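Local coordinates for 4-alpha-glucanotransferase (Corynebacterium glutamicum, PDB 5B68), which belongs to the amylomaltase family, also called disproportionating enzymes, and combines a TIM-barrel glucanotransferase domain with an N-terminal beta-sandwich domain, at residues Gly511-Glu514 / Pro515-Asp519; His461-Gly464 / Leu465-Leu468. All coordinates share one frame; numbering follows the deposited sequence.

Interaction 1 of 2, residues Gly511-Glu514 / Pro515-Asp519; sequences GTFE and PWVQD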
loop_
_atom_site.group_PDB
_atom_site.type_symbol
_atom_site.label_atom_id
_atom_site.label_comp_id
_atom_site.label_asym_id
_atom_site.label_seq_id
_atom_site.Cartn_x
_atom_site.Cartn_y
_atom_site.Cartn_z
ATOM N N GLY A 511 11.443 -1.136 10.084
ATOM C CA GLY A 511 11.606 -0.986 11.526
ATOM C C GLY A 511 12.162 -2.234 12.213
ATOM O O GLY A 511 12.652 -3.110 11.523
ATOM N N THR A 512 12.163 -2.293 13.551
ATOM C CA THR A 512 12.847 -3.379 14.268
ATOM C C THR A 512 11.985 -4.146 15.313
ATOM O O THR A 512 12.283 -4.186 16.518
ATOM C CB THR A 512 14.014 -2.763 15.025
ATOM O OG1 THR A 512 13.485 -1.747 15.888
ATOM C CG2 THR A 512 14.984 -2.152 14.077
ATOM N N PHE A 513 10.981 -4.844 14.798
ATOM C CA PHE A 513 9.874 -5.391 15.566
ATOM C C PHE A 513 10.047 -6.775 16.223
ATOM O O PHE A 513 11.062 -7.407 16.073
ATOM C CB PHE A 513 8.541 -5.231 14.819
ATOM C CG PHE A 513 8.571 -5.597 13.343
ATOM C CD1 PHE A 513 8.853 -6.878 12.930
ATOM C CD2 PHE A 513 8.228 -4.665 12.376
ATOM C CE1 PHE A 513 8.839 -7.206 11.586
ATOM C CE2 PHE A 513 8.202 -4.995 11.035
ATOM C CZ PHE A 513 8.510 -6.266 10.642
ATOM N N GLU A 514 9.061 -7.196 17.000
ATOM C CA GLU A 514 9.171 -8.403 17.797
ATOM C C GLU A 514 9.323 -9.661 16.929
ATOM O O GLU A 514 8.874 -9.686 15.776
ATOM C CB GLU A 514 8.005 -8.525 18.714
ATOM C CG GLU A 514 7.886 -7.389 19.717
ATOM C CD GLU A 514 7.155 -6.182 19.239
ATOM O OE1 GLU A 514 6.667 -6.171 18.061
ATOM O OE2 GLU A 514 7.068 -5.250 20.048
ATOM N N PRO A 515 10.018 -10.697 17.454
ATOM C CA PRO A 515 10.268 -11.894 16.652
ATOM C C PRO A 515 8.995 -12.549 16.134
ATOM O O PRO A 515 8.991 -13.010 14.980
ATOM C CB PRO A 515 10.990 -12.845 17.621
ATOM C CG PRO A 515 11.597 -11.940 18.648
ATOM C CD PRO A 515 10.667 -10.756 18.778
ATOM N N TRP A 516 7.940 -12.562 16.943
ATOM C CA TRP A 516 6.647 -13.192 16.527
ATOM C C TRP A 516 6.055 -12.508 15.252
ATOM O O TRP A 516 5.436 -13.171 14.431
ATOM C CB TRP A 516 5.632 -13.239 17.626
ATOM C CG TRP A 516 5.030 -11.998 18.093
ATOM C CD1 TRP A 516 5.483 -11.183 19.125
ATOM C CD2 TRP A 516 3.799 -11.399 17.618
ATOM N NE1 TRP A 516 4.615 -10.122 19.290
ATOM C CE2 TRP A 516 3.574 -10.235 18.404
ATOM C CE3 TRP A 516 2.897 -11.726 16.610
ATOM C CZ2 TRP A 516 2.536 -9.372 18.175
ATOM C CZ3 TRP A 516 1.796 -10.872 16.392
ATOM C CH2 TRP A 516 1.631 -9.698 17.194
ATOM N N VAL A 517 6.274 -11.208 15.127
ATOM C CA VAL A 517 5.765 -10.428 14.000
ATOM C C VAL A 517 6.517 -10.835 12.735
ATOM O O VAL A 517 5.880 -11.169 11.749
ATOM C CB VAL A 517 5.873 -8.918 14.291
ATOM C CG1 VAL A 517 5.514 -8.043 13.116
ATOM C CG2 VAL A 517 5.096 -8.544 15.550
ATOM N N GLN A 518 7.864 -10.798 12.774
ATOM C CA GLN A 518 8.712 -11.240 11.695
ATOM C C GLN A 518 8.325 -12.652 11.288
ATOM O O GLN A 518 8.140 -12.920 10.127
ATOM C CB GLN A 518 10.173 -11.224 12.148
ATOM C CG GLN A 518 10.666 -9.789 12.340
ATOM C CD GLN A 518 12.171 -9.670 12.555
ATOM O OE1 GLN A 518 12.802 -10.591 13.072
ATOM N NE2 GLN A 518 12.750 -8.514 12.171
ATOM N N ASP A 519 8.108 -13.530 12.244
ATOM C CA ASP A 519 7.787 -14.894 11.958
ATOM C C ASP A 519 6.393 -15.059 11.347
ATOM O O ASP A 519 6.196 -15.921 10.476
ATOM C CB ASP A 519 7.900 -15.787 13.216
ATOM C CG ASP A 519 9.351 -16.023 13.645
ATOM O OD1 ASP A 519 10.260 -15.783 12.821
ATOM O OD2 ASP A 519 9.587 -16.413 14.815
HETATM O O HOH W 1 11.635 -6.115 11.436
#
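Phe513 and Gln518 meet where a loop of the TIM barrel turns into helix 515-523, with Glu514 in the N-cap position and Pro515 as the first helical residue. The side chain of Gln518 shows how the first turn of a helix can reach back over the loop that precedes it. Its CB passes loosely by the Glu514 carbonyl oxygen, and its CG comes to the edge of the Phe513 ring, near the ring plane, 3.3 Å from CE1. Beyond CG the chain stays extended (chi2 -170°), which carries the amide past the aromatic rim, its plane standing 82° from that of the ring. Val517 supplies the other half of the grip: CG1 sits over one ring face, 3.9 Å from the centroid of Phe513 and 23° off the normal, a CH-pi contact. The second branch, CG2, approaches Glu514 OE1, whose carboxylate is held by a salt bridge to Arg467. Glu514 O receives two weak backbone bonds, from Val517 N at 3.1 Å and from Gln518 N at 3.4 Å. The Phe513 face opposite Val517 has a water 3.0 Å above its plane, displaced toward the rim; that water accepts from Gln518 NE2 at 2.7 Å and donates to Gly511 O at 3.2 Å.

Interaction 2 of 2, residues His461-Gly464 / Leu465-Leu468; sequences HVLG and LFRL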
loop_
_atom_site.group_PDB
_atom_site.type_symbol
_atom_site.label_atom_id
_atom_site.label_comp_id
_atom_site.label_asym_id
_atom_site.label_seq_id
_atom_site.Cartn_x
_atom_site.Cartn_y
_atom_site.Cartn_z
ATOM N N HIS A 461 4.437 0.002 4.932
ATOM C CA HIS A 461 4.167 -0.080 6.363
ATOM C C HIS A 461 3.472 -1.382 6.795
ATOM O O HIS A 461 2.383 -1.363 7.307
ATOM C CB HIS A 461 3.370 1.122 6.840
ATOM C CG HIS A 461 3.477 1.360 8.312
ATOM N ND1 HIS A 461 4.680 1.590 8.939
ATOM C CD2 HIS A 461 2.537 1.397 9.283
ATOM C CE1 HIS A 461 4.473 1.761 10.230
ATOM N NE2 HIS A 461 3.183 1.651 10.462
ATOM N N VAL A 462 4.106 -2.505 6.522
ATOM C CA VAL A 462 3.492 -3.800 6.758
ATOM C C VAL A 462 3.194 -4.026 8.238
ATOM O O VAL A 462 2.321 -4.777 8.589
ATOM C CB VAL A 462 4.317 -4.942 6.186
ATOM C CG1 VAL A 462 5.552 -5.171 7.012
ATOM C CG2 VAL A 462 3.463 -6.187 6.062
ATOM N N LEU A 463 3.953 -3.378 9.108
ATOM C CA LEU A 463 3.654 -3.467 10.572
ATOM C C LEU A 463 2.206 -3.117 10.952
ATOM O O LEU A 463 1.702 -3.631 11.950
ATOM C CB LEU A 463 4.640 -2.641 11.364
ATOM C CG LEU A 463 4.546 -2.762 12.886
ATOM C CD1 LEU A 463 4.848 -4.143 13.451
ATOM C CD2 LEU A 463 5.405 -1.664 13.537
ATOM N N GLY A 464 1.569 -2.280 10.120
ATOM C CA GLY A 464 0.164 -1.916 10.188
ATOM C C GLY A 464 -0.808 -3.053 10.055
ATOM O O GLY A 464 -2.009 -2.868 10.318
ATOM N N LEU A 465 -0.349 -4.218 9.646
ATOM C CA LEU A 465 -1.195 -5.418 9.678
ATOM C C LEU A 465 -1.302 -5.915 11.131
ATOM O O LEU A 465 -2.149 -6.788 11.423
ATOM C CB LEU A 465 -0.624 -6.477 8.773
ATOM C CG LEU A 465 -0.471 -6.113 7.266
ATOM C CD1 LEU A 465 0.258 -7.263 6.585
ATOM C CD2 LEU A 465 -1.768 -5.918 6.575
ATOM N N PHE A 466 -0.382 -5.456 12.013
ATOM C CA PHE A 466 -0.310 -5.857 13.394
ATOM C C PHE A 466 -0.830 -4.785 14.340
ATOM O O PHE A 466 -1.540 -5.081 15.289
ATOM C CB PHE A 466 1.133 -6.265 13.757
ATOM C CG PHE A 466 1.658 -7.419 12.918
ATOM C CD1 PHE A 466 2.139 -7.195 11.640
ATOM C CD2 PHE A 466 1.631 -8.717 13.408
ATOM C CE1 PHE A 466 2.620 -8.238 10.883
ATOM C CE2 PHE A 466 2.080 -9.753 12.647
ATOM C CZ PHE A 466 2.564 -9.522 11.342
ATOM N N ARG A 467 -0.356 -3.565 14.155
ATOM C CA ARG A 467 -0.688 -2.471 15.011
ATOM C C ARG A 467 -0.416 -1.164 14.265
ATOM O O ARG A 467 0.402 -1.135 13.318
ATOM C CB ARG A 467 0.177 -2.576 16.303
ATOM C CG ARG A 467 1.654 -2.335 16.029
ATOM C CD ARG A 467 2.505 -2.673 17.237
ATOM N NE ARG A 467 2.630 -4.107 17.467
ATOM C CZ ARG A 467 3.791 -4.748 17.589
ATOM N NH1 ARG A 467 3.793 -6.038 17.778
ATOM N NH2 ARG A 467 4.946 -4.109 17.467
ATOM N N LEU A 468 -1.052 -0.081 14.676
ATOM C CA LEU A 468 -0.741 1.231 14.122
ATOM C C LEU A 468 -0.470 2.142 15.252
ATOM O O LEU A 468 -1.183 2.104 16.245
ATOM C CB LEU A 468 -1.912 1.788 13.313
ATOM C CG LEU A 468 -2.093 1.113 11.932
ATOM C CD1 LEU A 468 -3.413 1.562 11.314
ATOM C CD2 LEU A 468 -0.936 1.347 10.988
HETATM O O HOH W 2 2.771 0.427 12.979
#
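The Phe466 ring turns its edge to Leu463, whose carbonyl oxygen lies in the ring plane 3.6 Å from CD1; the ring of His487 also meets it, the planes about 15° apart. The Arg467 guanidinium, salt-bridged through NH2 to Glu514 OE1, offers a face instead. Leu463 CG lies opposite its backbone N (chi1 -174°), and the bend at chi2 brings CD1 over that face, displaced toward the rim, 4.0 Å from Arg467 NH2. At the imidazole of His461 the edge is again used, with Leu468 CD2 in plane, 3.9 Å from His461 CD2. The same Leu468 methyl rests against Gly464 CA. Leu463 O is shared by two N-H groups, of Phe466 N (2.8 Å) and Arg467 N (3.0 Å), the latter in the carbonyl plane and the former 47° out of it. Val462 O accepts from Leu465 N, and Val462 CG2 lies a tight 3.4 Å from Leu465 CD1. A water bridges the turn, 2.8 Å from His461 NE2 and donating to Arg467 O. A BTB molecule, probably from the crystallisation liquor though it may mark a pocket, lies about 4 Å from the His461 side chain. Successive i to i+3 bonds make this a short 3-10 segment, the Arg467 bond spanning four residues at its end, in the loop leaving barrel strand 456-459, at the C-terminal strand end where TIM-barrel enzymes carry their active sites.

Interaction 2 comes first along the chain, after barrel strand 456-459, and interaction 1 follows the neighbouring parallel strand 504-507, so two adjacent strand exits of the TIM barrel lie side by side; the centres of the two interactions are about 11 Å apart. Interaction 2 runs into strand 467-472, of a separate antiparallel sheet; strand 481-484, helix 487-500 and strand 504-507 then lead to interaction 1. The two turns touch directly: Glu514 OE1 and Arg467 NH2 form a salt bridge of 2.8 Å, Phe513 CD2 packs 3.6 Å from Leu463 CD1, and Arg467 NH1 lies against Trp516 and Val517. The start of helix 515-523 is thus joined to the start of strand 467-472, linking barrel and antiparallel sheet.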